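Local coordinates for 5,10-methylenetetrahydromethanopterin reductase (Methanopyrus kandleri, PDB 1EZW), which catalyses the reversible, coenzyme F420-dependent reduction of methylene-tetrahydromethanopterin to methyl-tetrahydromethanopterin, a step of methanogenesis from carbon dioxide, at residues A[8-13]-A[20-25]; A[208-213]-A[222-227]. All blocks are in the same frame, centred on the assembly; numbering follows the deposited sequence.

In the fold
Both contacts belong to the (beta/alpha)8 barrel, and each joins a barrel strand to a helix that packs on its outside. From the N terminus, contact 1 comes first: the chain leaves strand 5-10, turns through a short loop and folds back as helix 16-28, so that the first strand and first helix close on each other. In contact 2 the helix comes first, and the turn between helix 200-216 and strand 225-229 is closed. The two are in series, neither nested nor crossed. Their centres lie about 27 Å apart, on opposite sides of the chain's centre, yet both rest on the same eight-stranded sheet, in which strand 321-324 stands between their strands.

Contact 1 (A[8-13]-A[20-25]); sequences IELLPD and AHLIKV
Leu-10 meets Leu-22 and Ile-23 in a buried, wholly apolar strand-to-helix contact, where the first strand of the TIM barrel lies against the helix that follows it. No hydrogen bond crosses between 8-13 and 20-25. The link is made by one branch of one leucine: CD1 of Leu-10 sits against both helix residues, 3.8 Å from CG1 of Ile-23 and 3.9 Å from CB of Leu-22, bridging two consecutive positions of the helix.

The side chain of Leu-10 leaves the end of strand 5-10 on the helix side, with CG set beside the backbone N and anti to the carbonyl carbon (chi1 -68°). It crosses Leu-22 at about a right angle, whereas it runs past Ile-23 in the opposite sense. Leucine suits this place because its forked end reaches from the strand to the helix: one methyl meets the helix, while the side chain also packs on Ile-36 and Ile-328. Ile-23 offers the CG1 arm of a branched side chain that fills space close to the helix backbone. Ile-8, two residues earlier, also points toward the helix, but its CD1 stays 4.7 Å from the backbone O of Leu-22 and borders the contact without touching it.

Beyond strand 5-10 the chain turns off through an inverse gamma turn centred on Pro-12, which has no backbone N-H to offer a sheet neighbour. The strand itself is held on one side by backbone bonds from Ile-8 and Leu-10 to strand 33-36, and on the other by Glu-9 with Val-324. Around the contact, Ile-23 packs on Ala-34 and on Ala-52 of helix 45-54, while Leu-22 touches Glu-333 of helix 332-342, wedging helix 16-28 between these two helices.

Contact 2 (A[208-213]-A[222-227]); sequences PKIEEG and DEIDVA
Ile-210, Ile-224 and Val-226 make the whole of this buried contact, in which helix 200-216 lies on the barrel strand that follows it in a beta-alpha-beta unit. The apolar contacts come from the two branches of one isoleucine. The methyl CG2 of Ile-210 sits 4.0 Å from CD1 of Ile-224 and 4.1 Å from its CG2, while the other arm reaches along the strand to bring CD1 within 4.2 Å of CG2 of Val-226. With CG1 beside the backbone N and CG2 anti to it (chi1 -66°), Ile-210 spreads its arms over two residues on the same face of the extended chain. Beta-branched isoleucine and valine suit positions in or next to a strand that face a helix, giving broad, rigid surfaces close to the backbone.

Polar interactions stay off this interface. Asp-225, between Ile-224, just before the strand, and Val-226, is buried, but its carboxylate oxygens are satisfied by hydrogen bonds to Tyr-174, Thr-320 and Gln-321.

Val-193 of the neighbouring strand and Leu-183 extend the apolar layer around Ile-210, and the same helix adds Ala-214 against Ile-224 and Phe-203 against Val-226. Between 208-213 and 222-227 only apolar side chains meet, so their fit probably rests on shape and the exclusion of water rather than on directional bonds.

Contact 1 (A[8-13]-A[20-25])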
# COMPACT_ATOMS: atom_id res chain seq x y z
N ILE A 8 13.41 3.96 16.45
CA ILE A 8 14.39 3.87 15.39
C ILE A 8 14.29 5.17 14.62
O ILE A 8 13.18 5.68 14.42
CB ILE A 8 14.14 2.64 14.47
CG1 ILE A 8 15.27 2.58 13.44
CG2 ILE A 8 12.75 2.70 13.82
CD1 ILE A 8 15.31 1.29 12.71
N GLU A 9 15.43 5.72 14.24
CA GLU A 9 15.45 6.98 13.49
C GLU A 9 16.21 6.70 12.22
O GLU A 9 17.35 6.24 12.25
CB GLU A 9 16.11 8.10 14.34
CG GLU A 9 16.44 9.37 13.57
CD GLU A 9 17.85 9.35 13.03
OE1 GLU A 9 18.81 9.21 13.84
OE2 GLU A 9 18.01 9.46 11.80
N LEU A 10 15.55 6.97 11.09
CA LEU A 10 16.15 6.72 9.79
C LEU A 10 16.17 8.00 8.97
O LEU A 10 15.18 8.76 8.96
CB LEU A 10 15.36 5.64 9.04
CG LEU A 10 15.45 4.23 9.63
CD1 LEU A 10 14.43 3.29 9.02
CD2 LEU A 10 16.85 3.68 9.44
N LEU A 11 17.32 8.28 8.36
CA LEU A 11 17.46 9.44 7.48
C LEU A 11 16.87 8.90 6.17
O LEU A 11 17.24 7.83 5.70
CB LEU A 11 18.94 9.76 7.23
CG LEU A 11 19.16 11.05 6.43
CD1 LEU A 11 18.91 12.23 7.37
CD2 LEU A 11 20.59 11.11 5.87
N PRO A 12 15.93 9.63 5.58
CA PRO A 12 15.38 9.08 4.35
C PRO A 12 16.16 9.43 3.09
O PRO A 12 15.60 10.01 2.16
CB PRO A 12 13.98 9.66 4.37
CG PRO A 12 14.26 11.08 4.87
CD PRO A 12 15.20 10.86 6.00
N ASP A 13 17.45 9.11 3.04
CA ASP A 13 18.18 9.39 1.82
C ASP A 13 18.14 8.14 0.91
O ASP A 13 18.32 8.22 -0.32
CB ASP A 13 19.64 9.81 2.12
CG ASP A 13 20.40 8.82 2.99
OD1 ASP A 13 21.65 8.91 2.93
OD2 ASP A 13 19.84 7.98 3.74
N ALA A 20 10.85 2.10 4.38
CA ALA A 20 9.60 1.47 4.86
C ALA A 20 9.83 0.04 5.34
O ALA A 20 9.33 -0.37 6.38
CB ALA A 20 8.53 1.50 3.74
N HIS A 21 10.57 -0.76 4.55
CA HIS A 21 10.90 -2.13 4.94
C HIS A 21 11.63 -2.18 6.31
O HIS A 21 11.28 -3.03 7.15
CB HIS A 21 11.82 -2.74 3.86
CG HIS A 21 12.48 -4.03 4.27
ND1 HIS A 21 11.78 -5.20 4.51
CD2 HIS A 21 13.78 -4.31 4.54
CE1 HIS A 21 12.62 -6.14 4.91
NE2 HIS A 21 13.84 -5.63 4.94
N LEU A 22 12.60 -1.28 6.52
CA LEU A 22 13.35 -1.31 7.79
C LEU A 22 12.45 -0.95 8.96
O LEU A 22 12.56 -1.52 10.06
CB LEU A 22 14.58 -0.40 7.75
CG LEU A 22 15.67 -0.94 6.80
CD1 LEU A 22 16.77 0.12 6.73
CD2 LEU A 22 16.23 -2.31 7.26
N ILE A 23 11.50 -0.06 8.70
CA ILE A 23 10.56 0.28 9.78
C ILE A 23 9.67 -0.94 10.11
O ILE A 23 9.38 -1.20 11.29
CB ILE A 23 9.72 1.50 9.40
CG1 ILE A 23 10.64 2.74 9.36
CG2 ILE A 23 8.60 1.74 10.45
CD1 ILE A 23 9.95 4.06 8.88
N LYS A 24 9.24 -1.69 9.08
CA LYS A 24 8.48 -2.91 9.36
C LYS A 24 9.36 -3.91 10.16
O LYS A 24 8.86 -4.52 11.11
CB LYS A 24 7.99 -3.54 8.03
CG LYS A 24 7.32 -4.93 8.16
CD LYS A 24 6.08 -4.84 9.04
CE LYS A 24 5.09 -6.03 8.80
NZ LYS A 24 5.58 -7.30 9.28
N VAL A 25 10.64 -4.07 9.80
CA VAL A 25 11.52 -4.97 10.56
C VAL A 25 11.61 -4.50 12.00
O VAL A 25 11.46 -5.31 12.93
CB VAL A 25 12.90 -5.11 9.93
CG1 VAL A 25 13.80 -6.06 10.79
CG2 VAL A 25 12.72 -5.74 8.51

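Contact 2 (A[208-213]-A[222-227])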
# COMPACT_ATOMS: atom_id res chain seq x y z
N PRO A 208 17.68 17.28 34.65
CA PRO A 208 17.26 18.26 35.67
C PRO A 208 16.60 19.51 35.05
O PRO A 208 15.70 20.11 35.65
CB PRO A 208 18.58 18.58 36.39
CG PRO A 208 19.30 17.24 36.31
CD PRO A 208 19.09 16.94 34.82
N LYS A 209 17.05 19.91 33.87
CA LYS A 209 16.46 21.08 33.23
C LYS A 209 15.09 20.78 32.67
O LYS A 209 14.20 21.64 32.70
CB LYS A 209 17.41 21.65 32.19
CG LYS A 209 18.35 22.68 32.81
CD LYS A 209 17.54 23.87 33.36
CE LYS A 209 18.41 24.98 33.96
NZ LYS A 209 19.19 24.51 35.13
N ILE A 210 14.90 19.57 32.14
CA ILE A 210 13.59 19.18 31.67
C ILE A 210 12.68 19.15 32.91
O ILE A 210 11.56 19.65 32.91
CB ILE A 210 13.63 17.73 31.03
CG1 ILE A 210 14.50 17.79 29.77
CG2 ILE A 210 12.19 17.20 30.84
CD1 ILE A 210 14.85 16.38 29.20
N GLU A 211 13.20 18.60 34.01
CA GLU A 211 12.39 18.50 35.22
C GLU A 211 12.00 19.87 35.75
O GLU A 211 10.90 20.03 36.24
CB GLU A 211 13.13 17.70 36.31
CG GLU A 211 12.24 17.49 37.54
CD GLU A 211 12.79 16.48 38.52
OE1 GLU A 211 14.03 16.39 38.64
OE2 GLU A 211 11.97 15.79 39.17
N GLU A 212 12.88 20.85 35.63
CA GLU A 212 12.59 22.21 36.09
C GLU A 212 11.39 22.79 35.34
O GLU A 212 10.49 23.40 35.92
CB GLU A 212 13.81 23.07 35.86
CG GLU A 212 13.73 24.46 36.45
CD GLU A 212 15.00 25.20 36.15
OE1 GLU A 212 16.08 24.67 36.47
OE2 GLU A 212 14.94 26.29 35.57
N GLY A 213 11.35 22.57 34.02
CA GLY A 213 10.22 23.06 33.26
C GLY A 213 8.94 22.32 33.61
O GLY A 213 7.86 22.91 33.66
N ASP A 222 7.81 12.07 35.35
CA ASP A 222 7.39 10.80 34.75
C ASP A 222 6.34 10.93 33.65
O ASP A 222 6.00 9.94 33.01
CB ASP A 222 6.91 9.81 35.81
CG ASP A 222 5.77 10.35 36.64
OD1 ASP A 222 4.75 10.76 36.04
OD2 ASP A 222 5.88 10.35 37.89
N GLU A 223 5.83 12.13 33.42
CA GLU A 223 4.87 12.40 32.36
C GLU A 223 5.61 12.64 31.05
O GLU A 223 5.00 12.76 29.99
CB GLU A 223 4.09 13.68 32.66
CG GLU A 223 3.15 13.60 33.82
CD GLU A 223 2.47 14.93 34.09
OE1 GLU A 223 2.04 15.60 33.12
OE2 GLU A 223 2.35 15.30 35.28
N ILE A 224 6.93 12.75 31.14
CA ILE A 224 7.73 13.07 29.98
C ILE A 224 8.61 11.92 29.52
O ILE A 224 9.34 11.32 30.29
CB ILE A 224 8.58 14.32 30.28
CG1 ILE A 224 7.61 15.45 30.71
CG2 ILE A 224 9.41 14.73 29.06
CD1 ILE A 224 8.27 16.66 31.22
N ASP A 225 8.48 11.59 28.24
CA ASP A 225 9.28 10.53 27.65
C ASP A 225 10.61 11.15 27.22
O ASP A 225 10.67 11.92 26.25
CB ASP A 225 8.52 9.92 26.44
CG ASP A 225 9.20 8.68 25.86
OD1 ASP A 225 9.96 8.02 26.59
OD2 ASP A 225 8.94 8.34 24.68
N VAL A 226 11.69 10.86 27.96
CA VAL A 226 13.00 11.40 27.62
C VAL A 226 13.65 10.44 26.62
O VAL A 226 14.09 9.34 26.97
CB VAL A 226 13.90 11.54 28.89
CG1 VAL A 226 15.25 12.09 28.52
CG2 VAL A 226 13.23 12.51 29.86
N ALA A 227 13.72 10.89 25.36
CA ALA A 227 14.23 10.05 24.27
C ALA A 227 15.63 10.40 23.86
O ALA A 227 15.93 11.56 23.52
CB ALA A 227 13.29 10.16 23.07